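Local coordinates for protein alginate lyase (Chitinophaga sp. MD30, PDB 6KCW) that cleaves alginate by beta-elimination as a lyase of polysaccharide lyase family 36, at residues 72-77 with 235-240; 78-83 with 155-160; 90-95 with 116-121; 147-152 with 189-194; 164-169 with 182-187. All blocks are in the same frame, centred on the assembly; numbering follows the deposited sequence.

Contact 1 of 5, residues 72-77 with 235-240; sequences YELDYD and LVLRKI
Strands 72-77 and 235-240 run antiparallel, their axes 4.6 Å apart, with Glu-73/Arg-238 and Asp-75/Val-236 as hydrogen-bonded pairs and Leu-74/Leu-237 as a non-hydrogen-bonded pair between them. The Tyr-72 ring lies beneath Lys-239, whose CA sits 3.6 Å from the ring centroid and 20° off its normal, a CH-pi contact; the Tyr-72 hydroxyl and Lys-239 NZ both bond to Ser-67. On the same face Leu-74 CD2 meets Leu-237 CD1 at 4.0 Å, under Met-209 and Phe-96 of the second sheet. The other face, with Glu-73, Asp-75, Arg-238 and Val-236, carries the charges. Glu-73 CG lies between backbone N and carbonyl carbon (chi1 67°); from the extended chain OE2 reaches Arg-238 NE at 3.3 Å, a weak bond within a salt bridge whose planes stand 78° apart, too steep for a flat two-pronged pairing. A water joins Asp-75 OD1 (2.8 Å) to Val-236 O, and the carboxylate also bonds to His-164 and His-166. An apolar face against the second sheet and a largely polar one turned away fit a concanavalin-like beta sandwich.

Contact 2 of 5, residues 78-83 with 155-160; sequences VRFHSQ and GSITKG
This is a loop-to-strand-end contact at the rim of the sandwich, where the loop preceding strand 162-170 crosses the end of strand 71-80, the touching parts running 79° apart. Its one direct hydrogen bond runs from Gly-160 N to Phe-80 O (2.8 Å, 144° at the hydrogen). A water adds a second link, accepting from Phe-80 N at 3.0 Å and donating to Thr-158 O at 2.6 Å. Lys-159 lies over the carbonyls of the turn: its CB is 3.3 Å from His-81 O and its CD 3.4 Å from Ser-82 O; the chain runs on extended beyond CG, and NZ bonds to Phe-84 O. Arg-79 CD rests against Gly-160 C at 3.5 Å. Inward, Phe-80 CE1 touches Ile-157 CD1 at 4.2 Å, and the Phe-80 ring also meets Trp-86 and Trp-120 edge-to-face. Gly-160 has positive phi (69°), a conformation that favours glycine. The whole is a connecting loop tied by one backbone bond and a water to the end of a strand of the beta sandwich.

Contact 3 of 5, residues 90-95 with 116-121; sequences GKVGFG and LRMMWY. With PO4 (phosphate ion), chain B.
Gly-90 lies flat against an indole: its N stands 3.5 Å above the plane of the Trp-120 ring system, over the centre, and its CA makes a CH-pi contact 3.9 Å from the centroid of the six-membered ring. A CB on Gly-90 would come within 3.0 Å of Trp-120 CH2, too tight for a side chain. The same two residues form an antiparallel hydrogen-bonded pair. Val-92 CB meets the indole edge at CE3, while Trp-120 NE1 bonds to Trp-86 O. An alanine in place of Trp-120 would probably leave Gly-90 and Val-92 facing a gap and Trp-86 O without its donor. On the opposite side of the strands, Lys-91 CG lies 3.8 Å above one face of the Arg-117 guanidinium, displaced toward the rim, and a bend at chi2 (58°) places CD beside Met-119 CG. Lys-91 NZ and Arg-117 NH2, 4.6 Å apart, grip a phosphate, probably from the crystallisation liquor: NZ to O3 at 2.7 Å, and NH2 to O1 at 3.2 Å with a nearly straight 170° bond. Arg-117 NH1 bonds to His-212. Lys-91, Arg-117 and Tyr-133 converging on one anion show that this spot can hold a small oxyanion.

Contact 4 of 5, residues 147-152 with 189-194; sequences FGKSYP and TVLDTA
A classic beta bulge, with Val-190 and Leu-191 both facing Ile-183, opens the edge strand 188-195, and the loop 147-152 packs against it. The touching parts run 155° apart end to end, and the contact is made largely by side chains. Tyr-151 CB meets Val-190 CG2 at 3.8 Å, the two side chains crossing at about a right angle; CG of Tyr-151, anti to the backbone N (chi1 -177°), starts the ring off beside the same methyl, and the hydroxyl makes a weak hydrogen bond with Asn-186. Lys-149 touches with the base of its chain: CB lies 3.5 Å from Val-190 O and CG 3.9 Å from Leu-191 CD1, before the chain leads its amine away. The bulge is consistent with both consecutive residues meeting the loop, on a strand whose backbone is bonded to strand 179-185 in the sheet of the beta sandwich. Further along, Phe-147 CB sits 3.7 Å from Leu-191 CD1, and CG is nearly as close to the same methyl. Over one face of the Phe-147 ring stands Thr-193 CG2, 4.0 Å above the plane and displaced toward the rim. An alanine in place of Phe-147 would keep the CB contact with Leu-191 but would probably leave a gap beside Thr-193 CG2 and the Leu-191 methyls. Phe-147 also meets the ring of His-136 and the side chain of Ile-134, while Ser-150 OG bonds to Arg-127.

Contact 5 of 5, residues 164-169 with 182-187; sequences HVHVYI and QIIING
The His-166 ring is approached at its edge, in plane, by Gln-182 OE1, Ile-184 CG1 and a water; OE1 is 3.5 Å from His-166 CD2, and the ring and amide planes lie 50° apart. The water lies between His-166 NE2 and Gln-182 OE1, doubtfully close to OE1. The Tyr-168 ring has Gln-182 CB at its edge. His-166 CG is anti to the backbone N (chi1 176°), which lets the side chain run beside Ile-184, CB to CB 3.8 Å. Beneath, the backbones are antiparallel at 164°, and the His-166/Ile-184 pair has short bonds in both directions, His-166 N to Ile-184 O being 2.6 Å and nearly straight. The ladder ends with Asn-186 N bonding to His-164 O at 2.8 Å, and Asn-186 OD1 accepts from His-164 N. On the inner face Val-167 CG2 meets Ile-183 CG1 at 4.1 Å. This hairpin lies between strand 71-80, whose Asp-75 bonds to His-164 and His-166, and strand 188-195, while Leu-116 and Met-118 of strand 113-122 pack under its inner face.

How the contacts relate
Contacts 1 and 5 share one sheet as neighbouring strand pairs, joined by side-chain and backbone bonds between strands 71-80 and 162-170; contact 4 extends that sheet through the backbone bonds of Ile-183 to Val-190 and Leu-191. Contact 3 is the buried one, its centre about 4 Å from that of the chain, and belongs to the second sheet: Leu-116 and Met-118 pack on contact 5, and Phe-94 on contact 1. Contact 2, centred about 17 Å out, continues strand 71-80 beyond contact 1. Chemistry follows place: contacts 1 and 5 pair apolar inner faces with more polar outer ones, contact 3 adds a lysine and an arginine that hold a phosphate, contact 2 relies on backbone and water, and contact 4 on apolar touch.

Contact 1 of 5, residues 72-77 with 235-240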
# COMPACT_ATOMS: atom_id res chain seq x y z
N TYR A 72 8.80 6.50 9.66
CA TYR A 72 8.46 5.10 9.49
C TYR A 72 9.06 4.62 8.18
O TYR A 72 9.34 5.40 7.26
CB TYR A 72 6.94 4.88 9.50
CG TYR A 72 6.45 4.20 10.76
CD1 TYR A 72 6.57 2.82 10.93
CD2 TYR A 72 5.90 4.95 11.81
CE1 TYR A 72 6.13 2.19 12.09
CE2 TYR A 72 5.47 4.33 12.98
CZ TYR A 72 5.58 2.95 13.11
OH TYR A 72 5.16 2.31 14.26
N GLU A 73 9.27 3.30 8.11
CA GLU A 73 9.69 2.68 6.87
C GLU A 73 9.13 1.28 6.84
O GLU A 73 8.75 0.73 7.88
CB GLU A 73 11.21 2.64 6.74
CG GLU A 73 11.82 1.73 7.77
CD GLU A 73 13.27 1.56 7.57
OE1 GLU A 73 13.81 2.14 6.60
OE2 GLU A 73 13.89 0.85 8.39
N LEU A 74 9.08 0.69 5.65
CA LEU A 74 8.82 -0.74 5.56
C LEU A 74 9.45 -1.27 4.28
O LEU A 74 9.83 -0.52 3.38
CB LEU A 74 7.31 -1.06 5.63
CG LEU A 74 6.27 -0.39 4.73
CD1 LEU A 74 6.25 -1.01 3.33
CD2 LEU A 74 4.90 -0.52 5.37
N ASP A 75 9.57 -2.60 4.23
CA ASP A 75 10.12 -3.33 3.10
C ASP A 75 9.30 -4.60 2.92
O ASP A 75 8.87 -5.22 3.89
CB ASP A 75 11.61 -3.72 3.30
CG ASP A 75 12.57 -2.60 2.95
OD1 ASP A 75 12.80 -1.71 3.80
OD2 ASP A 75 13.11 -2.61 1.82
N TYR A 76 9.11 -5.00 1.67
CA TYR A 76 8.41 -6.23 1.35
C TYR A 76 8.72 -6.56 -0.10
O TYR A 76 9.19 -5.72 -0.87
CB TYR A 76 6.90 -6.11 1.56
CG TYR A 76 6.22 -5.12 0.64
CD1 TYR A 76 6.10 -3.79 1.00
CD2 TYR A 76 5.73 -5.51 -0.60
CE1 TYR A 76 5.49 -2.87 0.17
CE2 TYR A 76 5.15 -4.61 -1.45
CZ TYR A 76 5.02 -3.29 -1.05
OH TYR A 76 4.42 -2.37 -1.88
N ASP A 77 8.45 -7.81 -0.45
CA ASP A 77 8.51 -8.25 -1.84
C ASP A 77 7.10 -8.49 -2.33
O ASP A 77 6.21 -8.85 -1.57
CB ASP A 77 9.34 -9.53 -1.99
CG ASP A 77 10.79 -9.30 -1.67
OD1 ASP A 77 11.33 -8.27 -2.13
OD2 ASP A 77 11.37 -10.14 -0.96
N LEU A 235 8.04 -9.09 4.86
CA LEU A 235 7.63 -7.78 5.34
C LEU A 235 8.44 -7.38 6.56
O LEU A 235 8.43 -8.08 7.58
CB LEU A 235 6.14 -7.78 5.69
CG LEU A 235 5.69 -6.48 6.37
CD1 LEU A 235 5.75 -5.29 5.41
CD2 LEU A 235 4.32 -6.63 6.98
N VAL A 236 9.13 -6.25 6.48
CA VAL A 236 9.87 -5.69 7.61
C VAL A 236 9.37 -4.27 7.84
O VAL A 236 9.53 -3.40 6.98
CB VAL A 236 11.39 -5.72 7.39
CG1 VAL A 236 12.09 -5.14 8.61
CG2 VAL A 236 11.85 -7.14 7.14
N LEU A 237 8.75 -4.04 8.99
CA LEU A 237 8.24 -2.73 9.37
C LEU A 237 9.05 -2.20 10.54
O LEU A 237 9.39 -2.96 11.45
CB LEU A 237 6.75 -2.82 9.75
CG LEU A 237 6.05 -1.62 10.37
CD1 LEU A 237 5.55 -0.69 9.29
CD2 LEU A 237 4.88 -2.06 11.23
N ARG A 238 9.34 -0.90 10.54
CA ARG A 238 10.11 -0.33 11.64
C ARG A 238 9.73 1.12 11.90
O ARG A 238 9.87 1.97 11.01
CB ARG A 238 11.60 -0.44 11.38
CG ARG A 238 12.42 -0.11 12.59
CD ARG A 238 13.84 -0.55 12.40
NE ARG A 238 14.61 0.40 11.61
CZ ARG A 238 15.22 1.45 12.13
NH1 ARG A 238 15.11 1.68 13.44
NH2 ARG A 238 15.93 2.28 11.35
N LYS A 239 9.29 1.38 13.12
CA LYS A 239 9.14 2.74 13.65
C LYS A 239 10.52 3.34 13.87
O LYS A 239 11.25 2.95 14.77
CB LYS A 239 8.36 2.71 14.96
CG LYS A 239 8.23 4.06 15.62
CD LYS A 239 7.78 3.93 17.07
CE LYS A 239 6.84 5.07 17.46
NZ LYS A 239 6.45 5.04 18.90
N ILE A 240 10.88 4.31 13.05
CA ILE A 240 12.20 4.91 13.21
C ILE A 240 12.21 5.91 14.37
O ILE A 240 13.20 5.99 15.10
CB ILE A 240 12.64 5.53 11.88
CG1 ILE A 240 12.73 4.44 10.81
CG2 ILE A 240 13.95 6.26 12.03
CD1 ILE A 240 13.04 4.95 9.43
O HOH W 1 12.26 -2.16 6.49

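Contact 2 of 5, residues 78-83 with 155-160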
# COMPACT_ATOMS: atom_id res chain seq x y z
N VAL A 78 6.91 -8.28 -3.62
CA VAL A 78 5.61 -8.46 -4.24
C VAL A 78 5.82 -9.04 -5.63
O VAL A 78 6.79 -8.69 -6.32
CB VAL A 78 4.82 -7.14 -4.27
CG1 VAL A 78 5.64 -6.04 -4.91
CG2 VAL A 78 3.50 -7.35 -5.00
N ARG A 79 4.95 -9.97 -6.01
CA ARG A 79 4.99 -10.64 -7.30
C ARG A 79 3.57 -10.80 -7.79
O ARG A 79 2.70 -11.27 -7.04
CB ARG A 79 5.67 -12.01 -7.18
CG ARG A 79 6.28 -12.53 -8.47
CD ARG A 79 5.96 -14.01 -8.66
NE ARG A 79 5.99 -14.75 -7.40
CZ ARG A 79 5.23 -15.80 -7.15
NH1 ARG A 79 4.36 -16.23 -8.06
NH2 ARG A 79 5.31 -16.42 -5.97
N PHE A 80 3.31 -10.40 -9.03
CA PHE A 80 2.02 -10.67 -9.64
C PHE A 80 2.02 -12.09 -10.19
O PHE A 80 3.04 -12.57 -10.69
CB PHE A 80 1.70 -9.67 -10.75
CG PHE A 80 1.40 -8.30 -10.24
CD1 PHE A 80 2.43 -7.38 -10.06
CD2 PHE A 80 0.10 -7.92 -9.95
CE1 PHE A 80 2.16 -6.11 -9.59
CE2 PHE A 80 -0.19 -6.66 -9.48
CZ PHE A 80 0.84 -5.75 -9.30
N HIS A 81 0.88 -12.75 -10.08
CA HIS A 81 0.74 -14.12 -10.54
C HIS A 81 1.12 -14.23 -12.02
O HIS A 81 1.21 -13.25 -12.76
CB HIS A 81 -0.69 -14.59 -10.32
CG HIS A 81 -0.92 -16.02 -10.69
ND1 HIS A 81 -1.36 -16.40 -11.94
CD2 HIS A 81 -0.77 -17.16 -9.98
CE1 HIS A 81 -1.48 -17.71 -11.99
NE2 HIS A 81 -1.13 -18.20 -10.81
N SER A 82 1.33 -15.48 -12.44
CA SER A 82 1.81 -15.76 -13.79
C SER A 82 0.83 -15.26 -14.85
O SER A 82 1.25 -14.66 -15.85
CB SER A 82 2.05 -17.26 -13.95
OG SER A 82 2.83 -17.53 -15.10
N GLN A 83 -0.46 -15.51 -14.66
CA GLN A 83 -1.50 -15.03 -15.56
C GLN A 83 -2.34 -13.94 -14.91
O GLN A 83 -3.56 -13.91 -15.08
CB GLN A 83 -2.41 -16.16 -16.01
CG GLN A 83 -1.82 -17.05 -17.07
CD GLN A 83 -1.40 -18.36 -16.48
OE1 GLN A 83 -2.24 -19.13 -16.00
NE2 GLN A 83 -0.10 -18.62 -16.50
N GLY A 155 8.73 1.36 -20.53
CA GLY A 155 8.34 -0.04 -20.59
C GLY A 155 7.34 -0.39 -19.51
O GLY A 155 6.86 0.46 -18.76
N SER A 156 7.04 -1.69 -19.42
CA SER A 156 6.07 -2.20 -18.46
C SER A 156 6.75 -3.12 -17.44
O SER A 156 7.85 -3.62 -17.66
CB SER A 156 4.94 -2.97 -19.17
OG SER A 156 4.07 -2.10 -19.88
N ILE A 157 6.07 -3.31 -16.30
CA ILE A 157 6.44 -4.36 -15.35
C ILE A 157 5.99 -5.68 -15.95
O ILE A 157 5.23 -5.69 -16.93
CB ILE A 157 5.80 -4.14 -13.96
CG1 ILE A 157 4.28 -3.95 -14.08
CG2 ILE A 157 6.41 -2.94 -13.27
CD1 ILE A 157 3.60 -3.69 -12.74
N THR A 158 6.44 -6.81 -15.38
CA THR A 158 6.15 -8.13 -15.93
C THR A 158 5.51 -9.03 -14.87
O THR A 158 5.78 -8.91 -13.68
CB THR A 158 7.42 -8.81 -16.45
OG1 THR A 158 8.38 -8.87 -15.40
CG2 THR A 158 8.00 -8.04 -17.63
N LYS A 159 4.67 -9.96 -15.34
CA LYS A 159 4.04 -10.90 -14.43
C LYS A 159 5.03 -11.97 -13.99
O LYS A 159 6.03 -12.26 -14.67
CB LYS A 159 2.83 -11.57 -15.08
CG LYS A 159 1.81 -10.59 -15.65
CD LYS A 159 0.62 -11.30 -16.31
CE LYS A 159 -0.01 -10.39 -17.35
NZ LYS A 159 -1.37 -10.82 -17.78
N GLY A 160 4.77 -12.56 -12.83
CA GLY A 160 5.67 -13.58 -12.34
C GLY A 160 7.03 -13.08 -11.91
O GLY A 160 7.94 -13.89 -11.72
O HOH W 2 5.13 -9.80 -11.38

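Contact 3 of 5, residues 90-95 with 116-121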
# COMPACT_ATOMS: atom_id res chain seq x y z
N GLY A 90 -4.95 -1.03 -9.61
CA GLY A 90 -5.48 -1.10 -8.26
C GLY A 90 -4.37 -0.86 -7.27
O GLY A 90 -3.24 -0.55 -7.65
N LYS A 91 -4.71 -1.03 -5.99
CA LYS A 91 -3.76 -0.86 -4.89
C LYS A 91 -3.03 -2.17 -4.60
O LYS A 91 -3.57 -3.26 -4.76
CB LYS A 91 -4.49 -0.35 -3.64
CG LYS A 91 -4.85 1.15 -3.61
CD LYS A 91 -5.74 1.57 -4.80
CE LYS A 91 -6.30 2.98 -4.66
NZ LYS A 91 -6.91 3.36 -5.96
N VAL A 92 -1.78 -2.05 -4.16
CA VAL A 92 -0.91 -3.20 -3.93
C VAL A 92 0.05 -2.87 -2.79
O VAL A 92 0.46 -1.73 -2.62
CB VAL A 92 -0.14 -3.58 -5.23
CG1 VAL A 92 0.76 -2.44 -5.69
CG2 VAL A 92 0.66 -4.87 -5.04
N GLY A 93 0.40 -3.89 -2.01
CA GLY A 93 1.48 -3.77 -1.04
C GLY A 93 1.16 -2.92 0.18
O GLY A 93 0.04 -2.52 0.44
N PHE A 94 2.22 -2.63 0.92
CA PHE A 94 2.13 -2.05 2.25
C PHE A 94 2.52 -0.58 2.22
O PHE A 94 3.58 -0.23 1.68
CB PHE A 94 3.03 -2.83 3.22
CG PHE A 94 2.57 -4.25 3.46
CD1 PHE A 94 2.88 -5.25 2.56
CD2 PHE A 94 1.79 -4.56 4.57
CE1 PHE A 94 2.45 -6.55 2.78
CE2 PHE A 94 1.36 -5.85 4.79
CZ PHE A 94 1.67 -6.85 3.90
N GLY A 95 1.66 0.26 2.78
CA GLY A 95 1.92 1.68 2.89
C GLY A 95 1.57 2.23 4.27
O GLY A 95 1.45 1.48 5.24
N LEU A 116 0.27 7.22 2.04
CA LEU A 116 1.31 6.83 1.10
C LEU A 116 1.01 5.38 0.76
O LEU A 116 1.27 4.48 1.56
CB LEU A 116 2.70 7.02 1.73
CG LEU A 116 3.98 7.21 0.90
CD1 LEU A 116 5.19 7.34 1.82
CD2 LEU A 116 4.19 6.07 -0.10
N ARG A 117 0.42 5.14 -0.41
CA ARG A 117 0.21 3.79 -0.92
C ARG A 117 0.79 3.69 -2.33
O ARG A 117 1.33 4.66 -2.88
CB ARG A 117 -1.28 3.40 -0.93
CG ARG A 117 -1.91 3.35 0.45
CD ARG A 117 -3.43 3.18 0.38
NE ARG A 117 -4.06 4.12 -0.54
CZ ARG A 117 -5.32 4.03 -0.95
NH1 ARG A 117 -6.11 3.06 -0.52
NH2 ARG A 117 -5.79 4.93 -1.80
N MET A 118 0.68 2.50 -2.92
CA MET A 118 1.23 2.22 -4.23
C MET A 118 0.21 1.47 -5.07
O MET A 118 -0.59 0.69 -4.54
CB MET A 118 2.55 1.40 -4.15
CG MET A 118 3.29 1.26 -5.49
SD MET A 118 4.87 0.38 -5.40
CE MET A 118 4.30 -1.29 -5.03
N MET A 119 0.24 1.72 -6.38
CA MET A 119 -0.67 1.08 -7.31
C MET A 119 0.11 0.44 -8.45
O MET A 119 1.25 0.81 -8.73
CB MET A 119 -1.68 2.06 -7.92
CG MET A 119 -2.62 2.70 -6.94
SD MET A 119 -3.84 3.66 -7.85
CE MET A 119 -4.65 2.46 -8.90
N TRP A 120 -0.52 -0.53 -9.10
CA TRP A 120 -0.19 -0.84 -10.48
C TRP A 120 -1.25 -0.20 -11.37
O TRP A 120 -2.35 0.14 -10.92
CB TRP A 120 -0.07 -2.35 -10.71
CG TRP A 120 -1.35 -3.04 -11.00
CD1 TRP A 120 -1.88 -3.29 -12.23
CD2 TRP A 120 -2.27 -3.57 -10.04
NE1 TRP A 120 -3.08 -3.94 -12.10
CE2 TRP A 120 -3.35 -4.12 -10.77
CE3 TRP A 120 -2.30 -3.63 -8.64
CZ2 TRP A 120 -4.44 -4.74 -10.14
CZ3 TRP A 120 -3.38 -4.24 -8.02
CH2 TRP A 120 -4.43 -4.78 -8.78
N TYR A 121 -0.91 0.01 -12.64
CA TYR A 121 -1.75 0.84 -13.50
C TYR A 121 -1.47 0.51 -14.96
O TYR A 121 -0.31 0.31 -15.34
CB TYR A 121 -1.50 2.32 -13.22
CG TYR A 121 -2.47 3.29 -13.89
CD1 TYR A 121 -3.72 3.53 -13.35
CD2 TYR A 121 -2.11 4.01 -15.03
CE1 TYR A 121 -4.60 4.42 -13.94
CE2 TYR A 121 -2.98 4.91 -15.63
CZ TYR A 121 -4.22 5.10 -15.08
OH TYR A 121 -5.09 5.99 -15.67
P PO4 B . -9.01 6.02 -4.17
O1 PO4 B . -8.78 5.04 -3.04
O2 PO4 B . -10.49 6.35 -4.24
O3 PO4 B . -8.65 5.41 -5.51
O4 PO4 B . -8.23 7.31 -3.90

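Contact 4 of 5, residues 147-152 with 189-194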
# COMPACT_ATOMS: atom_id res chain seq x y z
N PHE A 147 2.45 12.07 -8.44
CA PHE A 147 3.63 12.91 -8.68
C PHE A 147 4.22 12.67 -10.06
O PHE A 147 5.40 12.95 -10.30
CB PHE A 147 4.69 12.69 -7.60
CG PHE A 147 4.32 13.32 -6.29
CD1 PHE A 147 3.48 12.67 -5.40
CD2 PHE A 147 4.81 14.57 -5.95
CE1 PHE A 147 3.12 13.25 -4.19
CE2 PHE A 147 4.46 15.16 -4.74
CZ PHE A 147 3.61 14.50 -3.86
N GLY A 148 3.40 12.18 -10.99
CA GLY A 148 3.87 11.84 -12.31
C GLY A 148 4.87 10.70 -12.38
O GLY A 148 5.54 10.57 -13.41
N LYS A 149 4.98 9.87 -11.35
CA LYS A 149 6.08 8.90 -11.27
C LYS A 149 5.61 7.49 -11.60
O LYS A 149 4.47 7.10 -11.34
CB LYS A 149 6.73 8.92 -9.89
CG LYS A 149 7.07 10.31 -9.36
CD LYS A 149 8.07 10.99 -10.29
CE LYS A 149 8.78 12.17 -9.61
NZ LYS A 149 9.90 12.68 -10.46
N SER A 150 6.52 6.70 -12.18
CA SER A 150 6.19 5.32 -12.51
C SER A 150 7.44 4.46 -12.49
O SER A 150 8.55 4.95 -12.70
CB SER A 150 5.50 5.21 -13.87
OG SER A 150 6.37 5.56 -14.92
N TYR A 151 7.24 3.18 -12.21
CA TYR A 151 8.29 2.19 -12.31
C TYR A 151 7.77 0.98 -13.09
O TYR A 151 6.76 0.38 -12.72
CB TYR A 151 8.78 1.75 -10.93
CG TYR A 151 9.93 0.76 -10.96
CD1 TYR A 151 9.70 -0.61 -11.06
CD2 TYR A 151 11.25 1.19 -10.87
CE1 TYR A 151 10.74 -1.51 -11.08
CE2 TYR A 151 12.32 0.28 -10.90
CZ TYR A 151 12.05 -1.07 -11.00
OH TYR A 151 13.08 -1.98 -11.02
N PRO A 152 8.47 0.64 -14.18
CA PRO A 152 9.68 1.35 -14.61
C PRO A 152 9.36 2.68 -15.30
O PRO A 152 8.18 2.90 -15.64
CB PRO A 152 10.33 0.36 -15.59
CG PRO A 152 9.15 -0.37 -16.18
CD PRO A 152 8.10 -0.45 -15.11
N THR A 189 14.98 4.59 -7.23
CA THR A 189 14.06 5.59 -6.71
C THR A 189 12.85 5.75 -7.63
O THR A 189 12.99 6.04 -8.82
CB THR A 189 14.77 6.93 -6.54
OG1 THR A 189 15.75 6.83 -5.50
CG2 THR A 189 13.79 8.05 -6.17
N VAL A 190 11.66 5.57 -7.07
CA VAL A 190 10.44 5.83 -7.83
C VAL A 190 9.98 7.22 -7.46
O VAL A 190 9.80 8.09 -8.32
CB VAL A 190 9.35 4.78 -7.54
CG1 VAL A 190 8.16 4.98 -8.46
CG2 VAL A 190 9.92 3.38 -7.69
N LEU A 191 9.78 7.44 -6.17
CA LEU A 191 9.38 8.73 -5.63
C LEU A 191 10.23 9.00 -4.40
O LEU A 191 10.32 8.14 -3.52
CB LEU A 191 7.90 8.76 -5.26
CG LEU A 191 7.43 10.03 -4.55
CD1 LEU A 191 7.37 11.19 -5.53
CD2 LEU A 191 6.09 9.83 -3.86
N ASP A 192 10.86 10.18 -4.35
CA ASP A 192 11.59 10.61 -3.16
C ASP A 192 11.46 12.13 -3.10
O ASP A 192 12.30 12.86 -3.63
CB ASP A 192 13.04 10.15 -3.18
CG ASP A 192 13.87 10.75 -2.04
OD1 ASP A 192 13.30 11.06 -0.98
OD2 ASP A 192 15.10 10.91 -2.22
N THR A 193 10.38 12.60 -2.48
CA THR A 193 10.06 14.02 -2.46
C THR A 193 9.79 14.50 -1.05
O THR A 193 9.25 13.77 -0.21
CB THR A 193 8.83 14.34 -3.31
OG1 THR A 193 8.52 15.74 -3.18
CG2 THR A 193 7.64 13.55 -2.83
N ALA A 194 10.14 15.75 -0.79
CA ALA A 194 9.63 16.40 0.39
C ALA A 194 8.16 16.72 0.14
O ALA A 194 7.71 16.82 -1.00
CB ALA A 194 10.45 17.64 0.73

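Contact 5 of 5, residues 164-169 with 182-187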
# COMPACT_ATOMS: atom_id res chain seq x y z
N HIS A 164 11.11 -5.93 -5.09
CA HIS A 164 11.28 -5.46 -3.73
C HIS A 164 10.90 -3.99 -3.64
O HIS A 164 11.33 -3.17 -4.46
CB HIS A 164 12.70 -5.63 -3.22
CG HIS A 164 12.84 -5.33 -1.76
ND1 HIS A 164 12.58 -6.27 -0.78
CD2 HIS A 164 13.16 -4.19 -1.11
CE1 HIS A 164 12.75 -5.72 0.40
NE2 HIS A 164 13.10 -4.45 0.23
N VAL A 165 10.10 -3.66 -2.62
CA VAL A 165 9.59 -2.31 -2.40
C VAL A 165 10.08 -1.83 -1.04
O VAL A 165 9.91 -2.52 -0.03
CB VAL A 165 8.05 -2.29 -2.44
CG1 VAL A 165 7.52 -0.86 -2.50
CG2 VAL A 165 7.55 -3.14 -3.60
N HIS A 166 10.72 -0.66 -1.03
CA HIS A 166 11.02 0.09 0.19
C HIS A 166 10.18 1.37 0.22
O HIS A 166 10.11 2.10 -0.78
CB HIS A 166 12.52 0.44 0.26
CG HIS A 166 12.88 1.30 1.43
ND1 HIS A 166 12.97 0.80 2.71
CD2 HIS A 166 13.14 2.62 1.52
CE1 HIS A 166 13.29 1.79 3.54
NE2 HIS A 166 13.38 2.90 2.84
N VAL A 167 9.53 1.63 1.35
CA VAL A 167 8.74 2.84 1.55
C VAL A 167 9.26 3.55 2.79
O VAL A 167 9.56 2.91 3.80
CB VAL A 167 7.24 2.51 1.70
CG1 VAL A 167 6.51 3.65 2.38
CG2 VAL A 167 6.62 2.19 0.35
N TYR A 168 9.40 4.87 2.69
CA TYR A 168 9.84 5.72 3.79
C TYR A 168 8.92 6.93 3.86
O TYR A 168 8.65 7.55 2.82
CB TYR A 168 11.29 6.18 3.61
CG TYR A 168 11.73 7.23 4.62
CD1 TYR A 168 11.65 6.99 5.98
CD2 TYR A 168 12.26 8.46 4.20
CE1 TYR A 168 12.06 7.93 6.91
CE2 TYR A 168 12.67 9.41 5.13
CZ TYR A 168 12.57 9.13 6.48
OH TYR A 168 12.97 10.06 7.42
N ILE A 169 8.47 7.27 5.06
CA ILE A 169 7.52 8.37 5.26
C ILE A 169 7.96 9.17 6.48
O ILE A 169 8.44 8.61 7.47
CB ILE A 169 6.08 7.85 5.41
CG1 ILE A 169 5.08 9.01 5.44
CG2 ILE A 169 5.92 7.04 6.68
CD1 ILE A 169 3.70 8.55 5.54
N GLN A 182 8.57 8.52 0.19
CA GLN A 182 9.58 7.85 -0.63
C GLN A 182 9.15 6.43 -0.95
O GLN A 182 8.69 5.70 -0.07
CB GLN A 182 10.94 7.84 0.09
CG GLN A 182 12.05 7.08 -0.65
CD GLN A 182 13.35 7.03 0.14
OE1 GLN A 182 13.71 6.01 0.73
NE2 GLN A 182 14.07 8.15 0.16
N ILE A 183 9.33 6.04 -2.22
CA ILE A 183 9.15 4.66 -2.67
C ILE A 183 10.38 4.23 -3.46
O ILE A 183 10.76 4.89 -4.43
CB ILE A 183 7.90 4.51 -3.55
CG1 ILE A 183 6.63 4.85 -2.75
CG2 ILE A 183 7.83 3.08 -4.12
CD1 ILE A 183 5.41 4.96 -3.60
N ILE A 184 10.97 3.10 -3.07
CA ILE A 184 12.15 2.54 -3.73
C ILE A 184 11.81 1.12 -4.16
O ILE A 184 11.40 0.29 -3.34
CB ILE A 184 13.38 2.54 -2.81
CG1 ILE A 184 13.54 3.88 -2.08
CG2 ILE A 184 14.65 2.22 -3.60
CD1 ILE A 184 14.03 5.02 -2.97
N ILE A 185 11.96 0.83 -5.46
CA ILE A 185 11.62 -0.47 -6.02
C ILE A 185 12.87 -1.03 -6.69
O ILE A 185 13.43 -0.40 -7.60
CB ILE A 185 10.45 -0.38 -7.01
CG1 ILE A 185 9.21 0.18 -6.31
CG2 ILE A 185 10.12 -1.75 -7.60
CD1 ILE A 185 8.04 0.35 -7.25
N ASN A 186 13.29 -2.22 -6.26
CA ASN A 186 14.53 -2.82 -6.75
C ASN A 186 15.69 -1.84 -6.62
O ASN A 186 16.48 -1.66 -7.55
CB ASN A 186 14.39 -3.28 -8.20
CG ASN A 186 13.55 -4.51 -8.36
OD1 ASN A 186 13.20 -5.16 -7.38
ND2 ASN A 186 13.24 -4.87 -9.60
N GLY A 187 15.78 -1.15 -5.48
CA GLY A 187 16.85 -0.20 -5.25
C GLY A 187 16.82 1.04 -6.12
O GLY A 187 17.71 1.89 -5.98
O HOH W 3 14.47 5.28 2.94